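Local coordinates for protein binding component of ABC transporter (PDB 3K4U) that binds lysine between its two lobes and probably serves as the solute-capturing component of an ABC transporter, at residues G25-F30 against L48-W53. Residues are numbered along the deposited sequence; the frame is centred on the assembly and turned at random.
With LYS (lysine), chain K.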
ATOM      1  N   GLY E  25     -46.491  17.203   3.606  1.00 21.72           N
ATOM      2  CA  GLY E  25     -46.512  16.295   4.731  1.00 20.27           C
ATOM      3  C   GLY E  25     -45.946  14.916   4.691  1.00 19.46           C
ATOM      4  O   GLY E  25     -46.150  14.154   5.575  1.00 17.79           O
ATOM      5  N   ASN E  26     -45.259  14.576   3.636  1.00 20.98           N
ATOM      6  CA  ASN E  26     -44.549  13.325   3.600  1.00 22.24           C
ATOM      7  C   ASN E  26     -43.169  13.562   4.147  1.00 22.87           C
ATOM      8  O   ASN E  26     -42.616  14.597   3.907  1.00 23.21           O
ATOM      9  CB  ASN E  26     -44.332  12.855   2.203  1.00 22.12           C
ATOM     10  CG  ASN E  26     -45.474  13.041   1.369  1.00 30.48           C
ATOM     11  OD1 ASN E  26     -46.396  12.281   1.424  1.00 22.94           O
ATOM     12  ND2 ASN E  26     -45.425  14.032   0.548  1.00 22.00           N
ATOM     13  N   VAL E  27     -42.621  12.615   4.889  1.00 22.12           N
ATOM     14  CA  VAL E  27     -41.249  12.789   5.336  1.00 22.33           C
ATOM     15  C   VAL E  27     -40.291  12.386   4.226  1.00 21.45           C
ATOM     16  O   VAL E  27     -40.508  11.409   3.526  1.00 21.39           O
ATOM     17  CB  VAL E  27     -40.959  12.174   6.751  1.00 23.08           C
ATOM     18  CG1 VAL E  27     -42.289  12.023   7.548  1.00 13.23           C
ATOM     19  CG2 VAL E  27     -40.275  10.900   6.656  1.00 11.49           C
ATOM     20  N   ILE E  28     -39.261  13.193   4.035  1.00 21.87           N
ATOM     21  CA  ILE E  28     -38.268  12.956   2.985  1.00 21.90           C
ATOM     22  C   ILE E  28     -36.896  13.236   3.552  1.00 21.77           C
ATOM     23  O   ILE E  28     -36.794  13.740   4.658  1.00 21.71           O
ATOM     24  CB  ILE E  28     -38.502  13.863   1.788  1.00 21.86           C
ATOM     25  CG1 ILE E  28     -38.452  15.318   2.237  1.00  8.52           C
ATOM     26  CG2 ILE E  28     -39.819  13.494   1.099  1.00  8.46           C
ATOM     27  CD1 ILE E  28     -38.089  16.298   1.122  1.00 22.52           C
ATOM     28  N   GLY E  29     -35.847  12.907   2.806  1.00 22.29           N
ATOM     29  CA  GLY E  29     -34.471  13.080   3.298  1.00 22.90           C
ATOM     30  C   GLY E  29     -33.491  11.967   2.933  1.00 23.09           C
ATOM     31  O   GLY E  29     -33.845  10.952   2.310  1.00 23.38           O
ATOM     32  N   PHE E  30     -32.241  12.189   3.297  1.00 22.68           N
ATOM     33  CA  PHE E  30     -31.169  11.255   3.022  1.00 23.01           C
ATOM     34  C   PHE E  30     -31.492   9.907   3.639  1.00 22.69           C
ATOM     35  O   PHE E  30     -31.434   8.895   2.960  1.00 24.14           O
ATOM     36  CB  PHE E  30     -29.854  11.850   3.548  1.00 23.55           C
ATOM     37  CG  PHE E  30     -28.644  10.941   3.425  1.00 35.46           C
ATOM     38  CD1 PHE E  30     -28.064  10.696   2.199  1.00 22.82           C
ATOM     39  CD2 PHE E  30     -28.052  10.396   4.558  1.00 22.83           C
ATOM     40  CE1 PHE E  30     -26.926   9.897   2.089  1.00 35.67           C
ATOM     41  CE2 PHE E  30     -26.919   9.598   4.454  1.00 35.76           C
ATOM     42  CZ  PHE E  30     -26.349   9.352   3.219  1.00 22.15           C
ATOM     43  N   LEU E  48     -42.742   4.157   6.919  1.00 20.00           N
ATOM     44  CA  LEU E  48     -42.077   5.004   7.873  1.00 19.51           C
ATOM     45  C   LEU E  48     -42.972   5.203   9.079  1.00 21.08           C
ATOM     46  O   LEU E  48     -44.165   5.467   8.933  1.00 22.94           O
ATOM     47  CB  LEU E  48     -41.726   6.350   7.252  1.00 18.47           C
ATOM     48  CG  LEU E  48     -40.977   6.327   5.919  1.00 15.73           C
ATOM     49  CD1 LEU E  48     -40.867   7.716   5.319  1.00 17.73           C
ATOM     50  CD2 LEU E  48     -39.612   5.706   6.094  1.00 17.74           C
ATOM     51  N   VAL E  49     -42.393   5.082  10.269  1.00 20.36           N
ATOM     52  CA  VAL E  49     -43.110   5.257  11.505  1.00 19.19           C
ATOM     53  C   VAL E  49     -42.483   6.466  12.234  1.00 19.37           C
ATOM     54  O   VAL E  49     -41.611   6.295  13.082  1.00 19.75           O
ATOM     55  CB  VAL E  49     -43.050   3.949  12.333  1.00 19.34           C
ATOM     56  CG1 VAL E  49     -43.962   4.004  13.572  1.00  2.05           C
ATOM     57  CG2 VAL E  49     -43.421   2.723  11.439  1.00  2.11           C
ATOM     58  N   PRO E  50     -42.912   7.709  11.877  1.00 18.46           N
ATOM     59  CA  PRO E  50     -42.422   8.902  12.546  1.00 17.45           C
ATOM     60  C   PRO E  50     -42.646   8.764  14.028  1.00 19.36           C
ATOM     61  O   PRO E  50     -43.737   8.360  14.454  1.00 20.56           O
ATOM     62  CB  PRO E  50     -43.314   9.998  11.980  1.00 16.70           C
ATOM     63  CG  PRO E  50     -43.620   9.519  10.615  1.00 17.37           C
ATOM     64  CD  PRO E  50     -43.870   8.057  10.801  1.00 17.42           C
ATOM     65  N   THR E  51     -41.616   9.070  14.816  1.00 19.85           N
ATOM     66  CA  THR E  51     -41.624   8.796  16.259  1.00 19.39           C
ATOM     67  C   THR E  51     -40.919   9.968  16.853  1.00 18.85           C
ATOM     68  O   THR E  51     -40.137  10.573  16.173  1.00 19.57           O
ATOM     69  CB  THR E  51     -40.836   7.501  16.557  1.00 19.84           C
ATOM     70  OG1 THR E  51     -41.266   6.474  15.642  1.00  9.10           O
ATOM     71  CG2 THR E  51     -41.003   7.009  18.043  1.00  7.63           C
ATOM     72  N   SER E  52     -41.226  10.340  18.082  1.00 18.69           N
ATOM     73  CA  SER E  52     -40.495  11.423  18.718  1.00 19.07           C
ATOM     74  C   SER E  52     -39.234  10.762  19.232  1.00 20.61           C
ATOM     75  O   SER E  52     -39.194   9.534  19.316  1.00 20.80           O
ATOM     76  CB  SER E  52     -41.293  12.084  19.848  1.00 17.57           C
ATOM     77  OG  SER E  52     -41.429  11.188  20.922  1.00 24.89           O
ATOM     78  N   TRP E  53     -38.229  11.567  19.574  1.00 21.31           N
ATOM     79  CA  TRP E  53     -36.862  11.079  19.712  1.00 22.38           C
ATOM     80  C   TRP E  53     -36.677  10.107  20.887  1.00 22.78           C
ATOM     81  O   TRP E  53     -35.980   9.080  20.768  1.00 23.36           O
ATOM     82  CB  TRP E  53     -35.862  12.246  19.803  1.00 23.11           C
ATOM     83  CG  TRP E  53     -34.504  11.754  19.908  1.00 24.02           C
ATOM     84  CD1 TRP E  53     -33.783  11.568  21.052  1.00 23.76           C
ATOM     85  CD2 TRP E  53     -33.688  11.285  18.830  1.00 24.20           C
ATOM     86  NE1 TRP E  53     -32.558  11.026  20.745  1.00 24.52           N
ATOM     87  CE2 TRP E  53     -32.471  10.849  19.392  1.00 23.38           C
ATOM     88  CE3 TRP E  53     -33.864  11.204  17.441  1.00 23.78           C
ATOM     89  CZ2 TRP E  53     -31.432  10.328  18.618  1.00 24.88           C
ATOM     90  CZ3 TRP E  53     -32.835  10.672  16.664  1.00 24.80           C
ATOM     91  CH2 TRP E  53     -31.624  10.251  17.259  1.00 23.79           C
TER
HETATM   92  N   LYS K 501     -26.884  12.646  16.069  1.00 30.74           N
HETATM   93  CA  LYS K 501     -27.970  13.182  16.864  1.00 30.80           C
HETATM   94  C   LYS K 501     -28.208  12.230  18.014  1.00 30.93           C
HETATM   95  O   LYS K 501     -27.999  11.030  17.855  1.00 30.69           O
HETATM   96  CB  LYS K 501     -29.247  13.287  16.018  1.00 30.98           C
HETATM   97  CG  LYS K 501     -30.273  14.269  16.531  1.00 24.16           C
HETATM   98  CD  LYS K 501     -31.649  13.781  16.243  1.00 30.39           C
HETATM   99  CE  LYS K 501     -32.711  14.874  16.407  1.00 25.37           C
HETATM  100  NZ  LYS K 501     -34.019  14.492  15.814  1.00 30.30           N
HETATM  101  OXT LYS K 501     -28.613  12.626  19.105  1.00 31.04           O
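In the lobe of this family 3 solute-binding protein that carries the first strands of the chain, Val-27 of the short hairpin strand 27-28 packs on Leu-48 and Pro-50 at the end of strand 45-50, an outer strand of the parallel sheet within the chain. No hydrogen bond joins the two segments, and the contact is a small apolar one near the surface. The two branches of Val-27 divide the work. CG2 meets the Leu-48 methyl CD1 at 3.5 Å, the two side chains running antiparallel where they meet, while CG1 faces CG of the Pro-50 ring at 4.2 Å. Leu-48 and Pro-50 can share one partner because they alternate with Val-49 along the strand, and both point toward the hairpin. In Leu-48, CG lies opposite the carbonyl carbon (chi1 -51°), and the extended chain beyond it carries CD1 to the valine.

Beyond Pro-50 the strand ends, though Thr-51 keeps a backbone bond to Leu-11, and the chain turns into the ligand pocket. Thr-51 OG1 donates a hydrogen bond back to Val-49 O, 2.6 Å away, from 37° above the carbonyl plane. Trp-53 then lays one face of its indole against the aliphatic part of the bound lysine: ligand CD sits 3.4 Å from Trp-53 CZ3, over the outer part of the six-membered ring rather than its centre. Glu-12 and Asp-163 are among the residues that hydrogen-bond the same lysine.

Around the contact, Val-32 of helix 30-41 touches both Val-27 and Leu-48, and Pro-13 also packs on Val-27. Backbone bonds tie Ile-28 to Met-20 in the hairpin and Val-49 to Val-9 of the adjacent parallel strand 6-11, while Ile-28 rests on Trp-226 of helix 218-228.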